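Local coordinates for protein choline kinase (PDB 3MES) that probably transfers a phosphate group from ATP to choline, and perhaps to ethanolamine, with the help of magnesium ions, at residues B[53-58]-B[68-73]; B[133-138]-B[179-184]; B[163-168]-B[330-335]; B[233-238]-B[364-369]. All coordinates share one frame; numbering follows the deposited sequence.

Contact 1. Residues B[53-58]-B[68-73]; sequences IIIGIC and INESYI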
loop_
_atom_site.group_PDB
_atom_site.type_symbol
_atom_site.label_atom_id
_atom_site.label_comp_id
_atom_site.label_asym_id
_atom_site.label_seq_id
_atom_site.Cartn_x
_atom_site.Cartn_y
_atom_site.Cartn_z
ATOM N N ILE B 53 -1.886 31.336 -23.392
ATOM C CA ILE B 53 -1.119 31.894 -22.284
ATOM C C ILE B 53 -0.708 30.810 -21.294
ATOM O O ILE B 53 0.351 30.894 -20.672
ATOM C CB ILE B 53 -1.913 32.988 -21.545
ATOM C CG1 ILE B 53 -1.911 34.285 -22.357
ATOM C CG2 ILE B 53 -1.330 33.227 -20.162
ATOM C CD1 ILE B 53 -2.742 35.394 -21.741
ATOM N N ILE B 54 -1.555 29.797 -21.151
ATOM C CA ILE B 54 -1.248 28.665 -20.290
ATOM C C ILE B 54 -0.196 27.786 -20.954
ATOM O O ILE B 54 0.700 27.260 -20.292
ATOM C CB ILE B 54 -2.507 27.830 -19.995
ATOM C CG1 ILE B 54 -3.519 28.660 -19.200
ATOM C CG2 ILE B 54 -2.140 26.565 -19.240
ATOM C CD1 ILE B 54 -4.858 27.986 -19.018
ATOM N N ILE B 55 -0.310 27.642 -22.270
ATOM C CA ILE B 55 0.627 26.839 -23.046
ATOM C C ILE B 55 2.009 27.489 -23.117
ATOM O O ILE B 55 3.032 26.807 -23.045
ATOM C CB ILE B 55 0.087 26.572 -24.464
ATOM C CG1 ILE B 55 -1.233 25.801 -24.383
ATOM C CG2 ILE B 55 1.110 25.809 -25.295
ATOM C CD1 ILE B 55 -1.756 25.330 -25.720
ATOM N N GLY B 56 2.037 28.812 -23.246
ATOM C CA GLY B 56 3.298 29.542 -23.217
ATOM C C GLY B 56 3.982 29.391 -21.870
ATOM O O GLY B 56 5.186 29.159 -21.794
ATOM N N ILE B 57 3.201 29.519 -20.803
ATOM C CA ILE B 57 3.719 29.379 -19.447
ATOM C C ILE B 57 4.248 27.970 -19.190
ATOM O O ILE B 57 5.231 27.792 -18.470
ATOM C CB ILE B 57 2.642 29.726 -18.401
ATOM C CG1 ILE B 57 2.374 31.234 -18.404
ATOM C CG2 ILE B 57 3.064 29.252 -17.013
ATOM C CD1 ILE B 57 1.228 31.662 -17.509
ATOM N N CYS B 58 3.600 26.975 -19.789
ATOM C CA CYS B 58 3.988 25.580 -19.604
ATOM C C CYS B 58 5.282 25.218 -20.335
ATOM O O CYS B 58 6.180 24.611 -19.751
ATOM C CB CYS B 58 2.857 24.638 -20.033
ATOM S SG CYS B 58 1.439 24.587 -18.900
ATOM N N ILE B 68 8.411 21.606 -27.645
ATOM C CA ILE B 68 7.195 20.936 -28.093
ATOM C C ILE B 68 6.228 21.905 -28.770
ATOM O O ILE B 68 5.899 22.956 -28.216
ATOM C CB ILE B 68 6.475 20.236 -26.925
ATOM C CG1 ILE B 68 7.379 19.169 -26.303
ATOM C CG2 ILE B 68 5.165 19.628 -27.398
ATOM C CD1 ILE B 68 6.759 18.451 -25.115
ATOM N N ASN B 69 5.776 21.546 -29.969
ATOM C CA ASN B 69 4.830 22.374 -30.708
ATOM C C ASN B 69 3.462 22.407 -30.033
ATOM O O ASN B 69 2.955 21.379 -29.576
ATOM C CB ASN B 69 4.692 21.883 -32.150
ATOM C CG ASN B 69 3.826 22.799 -32.998
ATOM O OD1 ASN B 69 2.695 22.457 -33.344
ATOM N ND2 ASN B 69 4.350 23.975 -33.324
ATOM N N GLU B 70 2.866 23.593 -29.978
ATOM C CA GLU B 70 1.603 23.778 -29.273
ATOM C C GLU B 70 0.509 22.843 -29.792
ATOM O O GLU B 70 -0.433 22.515 -29.069
ATOM C CB GLU B 70 1.145 25.235 -29.372
ATOM C CG GLU B 70 2.274 26.254 -29.305
ATOM C CD GLU B 70 3.061 26.339 -30.604
ATOM O OE1 GLU B 70 3.096 27.429 -31.214
ATOM O OE2 GLU B 70 3.636 25.312 -31.023
ATOM N N SER B 71 0.638 22.412 -31.043
ATOM C CA SER B 71 -0.371 21.553 -31.653
ATOM C C SER B 71 -0.460 20.195 -30.960
ATOM O O SER B 71 -1.439 19.468 -31.129
ATOM C CB SER B 71 -0.096 21.365 -33.146
ATOM O OG SER B 71 0.899 20.383 -33.364
ATOM N N TYR B 72 0.564 19.857 -30.182
ATOM C CA TYR B 72 0.602 18.578 -29.474
ATOM C C TYR B 72 0.242 18.746 -28.002
ATOM O O TYR B 72 0.353 17.808 -27.213
ATOM C CB TYR B 72 1.980 17.928 -29.608
ATOM C CG TYR B 72 2.399 17.690 -31.039
ATOM C CD1 TYR B 72 1.819 16.679 -31.792
ATOM C CD2 TYR B 72 3.373 18.478 -31.639
ATOM C CE1 TYR B 72 2.195 16.459 -33.102
ATOM C CE2 TYR B 72 3.757 18.265 -32.949
ATOM C CZ TYR B 72 3.164 17.253 -33.676
ATOM O OH TYR B 72 3.540 17.035 -34.982
ATOM N N ILE B 73 -0.189 19.948 -27.641
ATOM C CA ILE B 73 -0.577 20.242 -26.269
ATOM C C ILE B 73 -2.069 20.533 -26.183
ATOM O O ILE B 73 -2.601 21.326 -26.961
ATOM C CB ILE B 73 0.196 21.451 -25.717
ATOM C CG1 ILE B 73 1.701 21.249 -25.903
ATOM C CG2 ILE B 73 -0.148 21.677 -24.253
ATOM C CD1 ILE B 73 2.534 22.448 -25.502
#

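Contact 2. Residues B[133-138]-B[179-184]; sequences INIAPN and HIINSK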
loop_
_atom_site.group_PDB
_atom_site.type_symbol
_atom_site.label_atom_id
_atom_site.label_comp_id
_atom_site.label_asym_id
_atom_site.label_seq_id
_atom_site.Cartn_x
_atom_site.Cartn_y
_atom_site.Cartn_z
ATOM N N ILE B 133 8.634 17.573 0.669
ATOM C CA ILE B 133 8.978 16.276 1.250
ATOM C C ILE B 133 8.253 15.152 0.520
ATOM O O ILE B 133 8.162 14.029 1.016
ATOM C CB ILE B 133 8.695 16.201 2.767
ATOM C CG1 ILE B 133 7.201 16.367 3.051
ATOM C CG2 ILE B 133 9.514 17.242 3.513
ATOM C CD1 ILE B 133 6.858 16.286 4.519
ATOM N N ASN B 134 7.722 15.476 -0.654
ATOM C CA ASN B 134 7.226 14.472 -1.591
ATOM C C ASN B 134 5.949 13.742 -1.189
ATOM O O ASN B 134 5.664 12.662 -1.704
ATOM C CB ASN B 134 8.333 13.468 -1.910
ATOM C CG ASN B 134 9.499 14.112 -2.628
ATOM O OD1 ASN B 134 10.661 13.783 -2.379
ATOM N ND2 ASN B 134 9.196 15.050 -3.516
ATOM N N ILE B 135 5.179 14.329 -0.281
ATOM C CA ILE B 135 3.875 13.773 0.057
ATOM C C ILE B 135 2.803 14.315 -0.887
ATOM O O ILE B 135 2.105 13.549 -1.549
ATOM C CB ILE B 135 3.487 14.059 1.517
ATOM C CG1 ILE B 135 4.322 13.185 2.458
ATOM C CG2 ILE B 135 2.002 13.802 1.722
ATOM C CD1 ILE B 135 4.074 13.452 3.926
ATOM N N ALA B 136 2.685 15.638 -0.949
ATOM C CA ALA B 136 1.762 16.283 -1.876
ATOM C C ALA B 136 2.329 16.259 -3.297
ATOM O O ALA B 136 3.522 16.027 -3.489
ATOM C CB ALA B 136 1.485 17.711 -1.438
ATOM N N PRO B 137 1.468 16.494 -4.300
ATOM C CA PRO B 137 1.922 16.501 -5.688
ATOM C C PRO B 137 3.090 17.462 -5.874
ATOM O O PRO B 137 3.094 18.549 -5.299
ATOM C CB PRO B 137 0.695 17.000 -6.456
ATOM C CG PRO B 137 -0.465 16.629 -5.594
ATOM C CD PRO B 137 0.024 16.762 -4.181
ATOM N N ASN B 138 4.074 17.057 -6.665
ATOM C CA ASN B 138 5.255 17.880 -6.897
ATOM C C ASN B 138 4.927 19.219 -7.558
ATOM O O ASN B 138 4.085 19.288 -8.451
ATOM C CB ASN B 138 6.276 17.118 -7.744
ATOM C CG ASN B 138 7.636 17.787 -7.757
ATOM O OD1 ASN B 138 8.327 17.798 -8.778
ATOM N ND2 ASN B 138 8.026 18.351 -6.620
ATOM N N HIS B 179 1.166 11.629 9.347
ATOM C CA HIS B 179 0.962 12.055 10.725
ATOM C C HIS B 179 2.259 12.274 11.503
ATOM O O HIS B 179 2.328 13.152 12.360
ATOM C CB HIS B 179 0.073 11.046 11.453
ATOM C CG HIS B 179 -1.391 11.282 11.254
ATOM N ND1 HIS B 179 -2.342 10.875 12.166
ATOM C CD2 HIS B 179 -2.067 11.908 10.262
ATOM C CE1 HIS B 179 -3.540 11.227 11.736
ATOM N NE2 HIS B 179 -3.401 11.855 10.582
ATOM N N ILE B 180 3.286 11.484 11.202
ATOM C CA ILE B 180 4.518 11.504 11.994
ATOM C C ILE B 180 5.503 12.622 11.629
ATOM O O ILE B 180 6.473 12.852 12.349
ATOM C CB ILE B 180 5.252 10.141 11.937
ATOM C CG1 ILE B 180 5.455 9.693 10.488
ATOM C CG2 ILE B 180 4.490 9.085 12.711
ATOM C CD1 ILE B 180 6.628 10.352 9.807
ATOM N N ILE B 181 5.253 13.320 10.525
ATOM C CA ILE B 181 6.202 14.325 10.040
ATOM C C ILE B 181 6.532 15.409 11.068
ATOM O O ILE B 181 7.645 15.934 11.081
ATOM C CB ILE B 181 5.723 14.994 8.731
ATOM C CG1 ILE B 181 4.424 15.769 8.968
ATOM C CG2 ILE B 181 5.565 13.957 7.627
ATOM C CD1 ILE B 181 3.811 16.338 7.705
ATOM N N ASN B 182 5.571 15.742 11.927
ATOM C CA ASN B 182 5.777 16.810 12.903
ATOM C C ASN B 182 6.607 16.371 14.107
ATOM O O ASN B 182 6.906 17.177 14.987
ATOM C CB ASN B 182 4.442 17.400 13.371
ATOM C CG ASN B 182 3.647 16.436 14.234
ATOM O OD1 ASN B 182 3.200 16.786 15.328
ATOM N ND2 ASN B 182 3.470 15.215 13.746
ATOM N N SER B 183 6.984 15.098 14.149
ATOM C CA SER B 183 7.787 14.602 15.264
ATOM C C SER B 183 9.006 13.821 14.794
ATOM O O SER B 183 9.943 13.611 15.557
ATOM C CB SER B 183 6.942 13.744 16.211
ATOM O OG SER B 183 6.579 12.516 15.605
ATOM N N LYS B 184 8.997 13.396 13.535
ATOM C CA LYS B 184 10.103 12.612 13.002
ATOM C C LYS B 184 10.794 13.283 11.818
ATOM O O LYS B 184 11.408 12.611 10.989
ATOM C CB LYS B 184 9.630 11.210 12.615
ATOM C CG LYS B 184 9.139 10.384 13.792
ATOM C CD LYS B 184 8.746 8.983 13.358
ATOM C CE LYS B 184 8.402 8.111 14.556
ATOM N NZ LYS B 184 7.947 6.756 14.136
#

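Contact 3. Residues B[163-168]-B[330-335]; sequences QLTHIC and RKLFIS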
loop_
_atom_site.group_PDB
_atom_site.type_symbol
_atom_site.label_atom_id
_atom_site.label_comp_id
_atom_site.label_asym_id
_atom_site.label_seq_id
_atom_site.Cartn_x
_atom_site.Cartn_y
_atom_site.Cartn_z
ATOM N N GLN B 163 -14.897 0.178 2.001
ATOM C CA GLN B 163 -15.254 -0.998 2.797
ATOM C C GLN B 163 -14.269 -2.139 2.570
ATOM O O GLN B 163 -14.156 -3.043 3.395
ATOM C CB GLN B 163 -16.678 -1.468 2.472
ATOM C CG GLN B 163 -17.776 -0.452 2.768
ATOM C CD GLN B 163 -18.119 -0.356 4.247
ATOM O OE1 GLN B 163 -17.595 -1.104 5.071
ATOM N NE2 GLN B 163 -19.010 0.570 4.587
ATOM N N LEU B 164 -13.557 -2.091 1.447
ATOM C CA LEU B 164 -12.632 -3.163 1.087
ATOM C C LEU B 164 -11.369 -3.111 1.937
ATOM O O LEU B 164 -10.697 -2.082 2.000
ATOM C CB LEU B 164 -12.287 -3.100 -0.401
ATOM C CG LEU B 164 -13.504 -3.112 -1.329
ATOM C CD1 LEU B 164 -13.077 -3.000 -2.793
ATOM C CD2 LEU B 164 -14.347 -4.363 -1.093
ATOM N N THR B 165 -11.051 -4.230 2.581
ATOM C CA THR B 165 -9.996 -4.271 3.592
ATOM C C THR B 165 -8.617 -3.878 3.067
ATOM O O THR B 165 -7.867 -3.182 3.749
ATOM C CB THR B 165 -9.905 -5.659 4.263
ATOM O OG1 THR B 165 -11.223 -6.162 4.507
ATOM C CG2 THR B 165 -9.139 -5.569 5.582
ATOM N N HIS B 166 -8.274 -4.328 1.865
ATOM C CA HIS B 166 -6.965 -4.003 1.300
ATOM C C HIS B 166 -6.852 -2.509 1.012
ATOM O O HIS B 166 -5.783 -1.926 1.141
ATOM C CB HIS B 166 -6.686 -4.820 0.038
ATOM C CG HIS B 166 -7.552 -4.451 -1.125
ATOM N ND1 HIS B 166 -8.842 -4.913 -1.269
ATOM C CD2 HIS B 166 -7.310 -3.666 -2.203
ATOM C CE1 HIS B 166 -9.360 -4.426 -2.383
ATOM N NE2 HIS B 166 -8.451 -3.665 -2.968
ATOM N N ILE B 167 -7.964 -1.894 0.631
ATOM C CA ILE B 167 -7.990 -0.456 0.390
ATOM C C ILE B 167 -7.940 0.306 1.709
ATOM O O ILE B 167 -7.243 1.311 1.828
ATOM C CB ILE B 167 -9.250 -0.030 -0.386
ATOM C CG1 ILE B 167 -9.151 -0.462 -1.848
ATOM C CG2 ILE B 167 -9.444 1.479 -0.300
ATOM C CD1 ILE B 167 -10.384 -0.130 -2.661
ATOM N N CYS B 168 -8.685 -0.182 2.696
ATOM C CA CYS B 168 -8.731 0.453 4.006
ATOM C C CYS B 168 -7.344 0.580 4.626
ATOM O O CYS B 168 -6.945 1.660 5.068
ATOM C CB CYS B 168 -9.643 -0.333 4.949
ATOM S SG CYS B 168 -9.703 0.330 6.625
ATOM N N ARG B 330 -12.365 -1.170 11.603
ATOM C CA ARG B 330 -11.735 -0.052 12.287
ATOM C C ARG B 330 -10.448 -0.491 12.989
ATOM O O ARG B 330 -9.413 0.169 12.876
ATOM C CB ARG B 330 -12.717 0.587 13.280
ATOM C CG ARG B 330 -13.785 1.464 12.629
ATOM C CD ARG B 330 -15.101 1.429 13.410
ATOM N NE ARG B 330 -14.886 1.611 14.843
ATOM C CZ ARG B 330 -15.764 1.284 15.785
ATOM N NH1 ARG B 330 -15.467 1.490 17.059
ATOM N NH2 ARG B 330 -16.933 0.749 15.460
ATOM N N LYS B 331 -10.515 -1.614 13.701
ATOM C CA LYS B 331 -9.356 -2.139 14.429
ATOM C C LYS B 331 -8.205 -2.546 13.514
ATOM O O LYS B 331 -7.038 -2.404 13.874
ATOM C CB LYS B 331 -9.761 -3.324 15.305
ATOM C CG LYS B 331 -10.724 -2.957 16.408
ATOM C CD LYS B 331 -10.738 -4.013 17.498
ATOM C CE LYS B 331 -11.650 -3.592 18.639
ATOM N NZ LYS B 331 -11.532 -4.497 19.818
ATOM N N LEU B 332 -8.532 -3.070 12.338
ATOM C CA LEU B 332 -7.509 -3.379 11.349
ATOM C C LEU B 332 -6.834 -2.090 10.896
ATOM O O LEU B 332 -5.609 -2.014 10.800
ATOM C CB LEU B 332 -8.115 -4.116 10.155
ATOM C CG LEU B 332 -8.679 -5.501 10.474
ATOM C CD1 LEU B 332 -9.360 -6.105 9.253
ATOM C CD2 LEU B 332 -7.578 -6.418 10.994
ATOM N N PHE B 333 -7.639 -1.071 10.628
ATOM C CA PHE B 333 -7.109 0.223 10.224
ATOM C C PHE B 333 -6.129 0.729 11.270
ATOM O O PHE B 333 -4.992 1.092 10.957
ATOM C CB PHE B 333 -8.243 1.232 10.046
ATOM C CG PHE B 333 -7.780 2.598 9.623
ATOM C CD1 PHE B 333 -7.855 2.990 8.298
ATOM C CD2 PHE B 333 -7.270 3.490 10.552
ATOM C CE1 PHE B 333 -7.433 4.247 7.906
ATOM C CE2 PHE B 333 -6.846 4.748 10.166
ATOM C CZ PHE B 333 -6.928 5.127 8.843
ATOM N N ILE B 334 -6.573 0.731 12.521
ATOM C CA ILE B 334 -5.798 1.312 13.605
ATOM C C ILE B 334 -4.539 0.513 13.920
ATOM O O ILE B 334 -3.532 1.077 14.347
ATOM C CB ILE B 334 -6.660 1.493 14.868
ATOM C CG1 ILE B 334 -7.700 2.591 14.623
ATOM C CG2 ILE B 334 -5.786 1.832 16.068
ATOM C CD1 ILE B 334 -8.763 2.676 15.698
ATOM N N SER B 335 -4.596 -0.797 13.704
ATOM C CA SER B 335 -3.429 -1.650 13.897
ATOM C C SER B 335 -2.350 -1.321 12.874
ATOM O O SER B 335 -1.163 -1.254 13.204
ATOM C CB SER B 335 -3.814 -3.125 13.787
ATOM O OG SER B 335 -4.754 -3.472 14.785
#

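Contact 4. Residues B[233-238]-B[364-369]; sequences DQLEEL and TLISHI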
loop_
_atom_site.group_PDB
_atom_site.type_symbol
_atom_site.label_atom_id
_atom_site.label_comp_id
_atom_site.label_asym_id
_atom_site.label_seq_id
_atom_site.Cartn_x
_atom_site.Cartn_y
_atom_site.Cartn_z
ATOM N N ASP B 233 -20.959 24.185 23.063
ATOM C CA ASP B 233 -20.476 24.700 24.341
ATOM C C ASP B 233 -19.866 23.598 25.207
ATOM O O ASP B 233 -18.978 23.858 26.018
ATOM C CB ASP B 233 -21.606 25.398 25.103
ATOM C CG ASP B 233 -22.048 26.689 24.440
ATOM O OD1 ASP B 233 -21.180 27.424 23.922
ATOM O OD2 ASP B 233 -23.267 26.971 24.443
ATOM N N GLN B 234 -20.348 22.370 25.030
ATOM C CA GLN B 234 -19.872 21.232 25.817
ATOM C C GLN B 234 -18.804 20.441 25.074
ATOM O O GLN B 234 -18.226 19.502 25.618
ATOM C CB GLN B 234 -21.032 20.289 26.141
ATOM C CG GLN B 234 -22.200 20.927 26.867
ATOM C CD GLN B 234 -23.407 20.005 26.937
ATOM O OE1 GLN B 234 -24.151 20.009 27.919
ATOM N NE2 GLN B 234 -23.603 19.204 25.890
ATOM N N LEU B 235 -18.549 20.829 23.829
ATOM C CA LEU B 235 -17.737 20.026 22.920
ATOM C C LEU B 235 -16.332 19.727 23.437
ATOM O O LEU B 235 -15.822 18.623 23.255
ATOM C CB LEU B 235 -17.674 20.688 21.541
ATOM C CG LEU B 235 -17.395 19.748 20.369
ATOM C CD1 LEU B 235 -18.177 18.455 20.526
ATOM C CD2 LEU B 235 -17.727 20.426 19.052
ATOM N N GLU B 236 -15.711 20.709 24.082
ATOM C CA GLU B 236 -14.367 20.531 24.625
ATOM C C GLU B 236 -14.350 19.548 25.797
ATOM O O GLU B 236 -13.555 18.608 25.814
ATOM C CB GLU B 236 -13.755 21.878 25.026
ATOM C CG GLU B 236 -13.445 22.784 23.840
ATOM C CD GLU B 236 -12.655 24.029 24.223
ATOM O OE1 GLU B 236 -12.065 24.055 25.325
ATOM O OE2 GLU B 236 -12.619 24.982 23.414
ATOM N N GLU B 237 -15.227 19.761 26.771
ATOM C CA GLU B 237 -15.335 18.844 27.902
ATOM C C GLU B 237 -15.543 17.415 27.411
ATOM O O GLU B 237 -15.003 16.467 27.979
ATOM C CB GLU B 237 -16.486 19.251 28.827
ATOM C CG GLU B 237 -16.254 20.544 29.598
ATOM C CD GLU B 237 -16.282 21.773 28.706
ATOM O OE1 GLU B 237 -16.399 21.613 27.471
ATOM O OE2 GLU B 237 -16.187 22.901 29.240
ATOM N N LEU B 238 -16.327 17.272 26.346
ATOM C CA LEU B 238 -16.644 15.960 25.795
ATOM C C LEU B 238 -15.415 15.255 25.219
ATOM O O LEU B 238 -15.186 14.076 25.489
ATOM C CB LEU B 238 -17.734 16.084 24.728
ATOM C CG LEU B 238 -18.184 14.792 24.050
ATOM C CD1 LEU B 238 -19.505 15.002 23.326
ATOM C CD2 LEU B 238 -17.114 14.283 23.095
ATOM N N THR B 364 -15.627 11.324 16.215
ATOM C CA THR B 364 -16.577 11.261 15.107
ATOM C C THR B 364 -17.536 12.445 15.154
ATOM O O THR B 364 -18.017 12.914 14.116
ATOM C CB THR B 364 -17.396 9.949 15.110
ATOM O OG1 THR B 364 -18.111 9.825 16.346
ATOM C CG2 THR B 364 -16.488 8.742 14.930
ATOM N N LEU B 365 -17.816 12.921 16.363
ATOM C CA LEU B 365 -18.721 14.045 16.548
ATOM C C LEU B 365 -18.074 15.335 16.055
ATOM O O LEU B 365 -18.750 16.222 15.534
ATOM C CB LEU B 365 -19.126 14.174 18.020
ATOM C CG LEU B 365 -19.708 12.926 18.697
ATOM C CD1 LEU B 365 -19.956 13.187 20.171
ATOM C CD2 LEU B 365 -20.990 12.463 18.014
ATOM N N ILE B 366 -16.759 15.434 16.220
ATOM C CA ILE B 366 -16.025 16.597 15.736
ATOM C C ILE B 366 -16.215 16.749 14.228
ATOM O O ILE B 366 -16.364 17.859 13.721
ATOM C CB ILE B 366 -14.523 16.498 16.064
ATOM C CG1 ILE B 366 -14.314 16.438 17.579
ATOM C CG2 ILE B 366 -13.767 17.682 15.477
ATOM C CD1 ILE B 366 -14.681 17.715 18.306
ATOM N N SER B 367 -16.227 15.619 13.526
ATOM C CA SER B 367 -16.375 15.598 12.074
ATOM C C SER B 367 -17.762 16.056 11.622
ATOM O O SER B 367 -17.884 16.897 10.729
ATOM C CB SER B 367 -16.082 14.195 11.535
ATOM O OG SER B 367 -16.294 14.126 10.135
ATOM N N HIS B 368 -18.802 15.504 12.243
ATOM C CA HIS B 368 -20.179 15.854 11.894
ATOM C C HIS B 368 -20.481 17.328 12.141
ATOM O O HIS B 368 -21.215 17.956 11.379
ATOM C CB HIS B 368 -21.180 14.996 12.673
ATOM C CG HIS B 368 -21.196 13.557 12.261
ATOM N ND1 HIS B 368 -21.313 13.159 10.947
ATOM C CD2 HIS B 368 -21.136 12.421 12.994
ATOM C CE1 HIS B 368 -21.310 11.840 10.888
ATOM N NE2 HIS B 368 -21.205 11.368 12.116
ATOM N N ILE B 369 -19.932 17.876 13.217
ATOM C CA ILE B 369 -20.177 19.272 13.550
ATOM C C ILE B 369 -19.369 20.205 12.656
ATOM O O ILE B 369 -19.880 21.209 12.166
ATOM C CB ILE B 369 -19.865 19.567 15.028
ATOM C CG1 ILE B 369 -21.072 19.205 15.899
ATOM C CG2 ILE B 369 -19.502 21.033 15.214
ATOM C CD1 ILE B 369 -20.879 19.504 17.370
#

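Contact 1. Residues B[53-58]-B[68-73]
At the outer end of the N-terminal lobe of this kinase fold, Ile55 of helix 51-61 packs against Glu70 and Ile73, in the short 3-10 turn and the first strand residue that lead into the five-stranded antiparallel sheet. From the helix, Ile55 makes the contact, through one methyl. CG2 of Ile55 stands anti to the backbone N (chi1 of CG1 is -61°), which turns this branch out to the facing segment. It meets CD1 of Ile73 at 3.7 Å, and the two side chains run past one another in opposing senses, methyl against methyl. The same CG2 lies 4.1 Å from CB of Glu70, whose side chain crosses that of Ile55 at about a right angle. Glu70 suits this partly exposed place because its CB and CG offer packing surface while the bent chain leads the carboxylate away. The path of 68-73 is set from within. Asn69 makes an Asx turn, its OD1 accepting from Ser71 N at 3.1 Å, well above the carbonyl plane, and from Ser71 OG at 2.7 Å, in that plane on a lone pair. Backbone bonds from Tyr72 N to Asn69 O and from Ile73 N to Glu70 O, each 2.9 Å, tighten the turn and deliver Ile73 to the helix with its side chain pointing inward. Beyond the pair, Ile73 also rests on Val89 and Ile91 of strand 85-91, Tyr72 pairs through its backbone with Val92, and Ile54 and Cys58 reach Phe107 of strand 104-109, so helix 51-61 lies against the sheet.

Contact 2. Residues B[133-138]-B[179-184]
A small, wholly apolar cluster of three isoleucines, Ile133 and Ile135 against Ile181, joins the loop after helix 120-132 to the turn that follows helix 165-179, where the end of helix 120-132 meets the helical lobe. The three meet through methyl groups. CG2 of Ile181 lies 4.1 Å from CD1 of Ile133 and 4.0 Å from CD1 of Ile135. Since those two CD1 atoms are themselves 4.0 Å apart, the three methyls form a nearly equilateral triangle. Both loop side chains cross that of Ile181 obliquely, each extending its CD1 to the same branch. In Ile181 the torsion explains which branch is offered: CG1 occupies the crowded position between N and the carbonyl carbon (chi1 64°), which sets CG2 beside the backbone N and facing the loop. Isoleucine suits these places: beta-branching restricts chi1, and the chains of Ile133 and Ile135, extended at chi2, carry CD1 out to the shared methyl of Ile181. The loop gets its shape from a Schellman motif ending the helix, with Asn134 at positive phi as C-prime residue, Ile135 N bonded to Leu130 O and Asn134 N to Ser131 O. On the other segment Ile180 O gathers three donors: Lys184 N, Ser183 N and the more distant Ser183 OG, at 3.3 Å and tilted from the carbonyl plane. Around the cluster, Ile181 also touches Leu130 of helix 120-132 and Phe264 of strand 262-265, and Ile135 touches Tyr286. Pro137 contacts the bound ADP, and Asn138, where the loop enters strand 139-143, bonds to Glu150 through its backbone.

Contact 3. Residues B[163-168]-B[330-335]
Helix 165-179 brings the CA of Cys168 within 6.4 Å of the CA of Phe333 on helix 327-342, while Thr165 and Leu332, a little aside, stand 8.2 Å apart between CA atoms. So close an approach suits a small residue, and Cys168 supplies one. Its SG, held anti to the backbone N (chi1 177°), comes in at the edge of the Phe333 ring, 5.0 Å from the centroid and 84° from the ring normal, a sulfur-aromatic contact in the plane of the ring. The ring atom touched is CD1, 3.6 Å from SG, and the CB of Phe333 is close as well. Cys168 O also approaches CD1 at 3.6 Å, obliquely, which places the sulfur and carbonyl of one residue around one corner of the ring. Apart from this, CG2 of Thr165 meets CD1 of Leu332 at 3.7 Å, the two side chains lying askew. Threonine fits because its two branches divide the work: the methyl packs within the chain, while OG1 is hydrogen-bonded to the Val346 carbonyl of the second subunit. On helix 327-342, Lys331 O is gripped from opposite faces of its plane by Ser335 N and by Ser335 OG (2.7 Å), so the buried Ser335 hydroxyl finds a partner in its own helix. The contact adjoins the dimer interface, where Leu332 also packs on Leu332 of the second subunit. Within the chain, Phe333 also packs on Val171, Ala172 and Met175 further along helix 165-179, and on Ile298 and, edge-to-face, Phe302 of helix 294-303.

Contact 4. Residues B[233-238]-B[364-369]
Leu235 and Leu238 on the short helix 235-239 face Leu365, Ile366 and Ile369 on helix 364-376, a helix-helix packing within the helical C-terminal lobe. The two leucines, three residues apart, form successive bumps on one side of their helix. The first, Leu235, pushes its forked end between Ile366 and Ile369, which also lie three apart and form the two walls of a shallow hollow. Its CD2 meets CD1 of Ile369 at 3.7 Å, the two chains meeting end-on, tip to tip. Against Ile366 it lies askew, and there the fit depends on a bend: with chi2 at -67°, CD1 of Ile366 swings nearer than its CB direction alone would bring it, to 4.0 Å from CG of Leu235. Branched aliphatic residues serve well here, because their methyls interlock and need no polar partners. Ile202 of helix 198-214 touches both Leu235 and Ile369, and Tyr402 of helix 391-411 touches Leu365 and Ile369. The second bump, Leu238, crosses Leu365 at about a right angle beside Leu415, and there its CD1 lies 3.7 Å from CD1 of Leu365.

Contacts 1, 3 and 4 are buried, whereas contact 2 is only partly so. Contact 1 lies at the far end of the N-terminal lobe, its centre about 50 Å from that of contact 4, on the opposite side of the chain's centre. Contacts 2 and 3 share an element, since 179-184 follows helix 165-179 and 163-168 begins it; both also touch the second subunit. Contact 4 is entirely aliphatic and held within its own chain. Contact 2 is likewise aliphatic, though small and close to the nucleotide pocket. Contact 3 alone adds sulfur-aromatic chemistry, and contact 1 alone uses the aliphatic root of a charged residue.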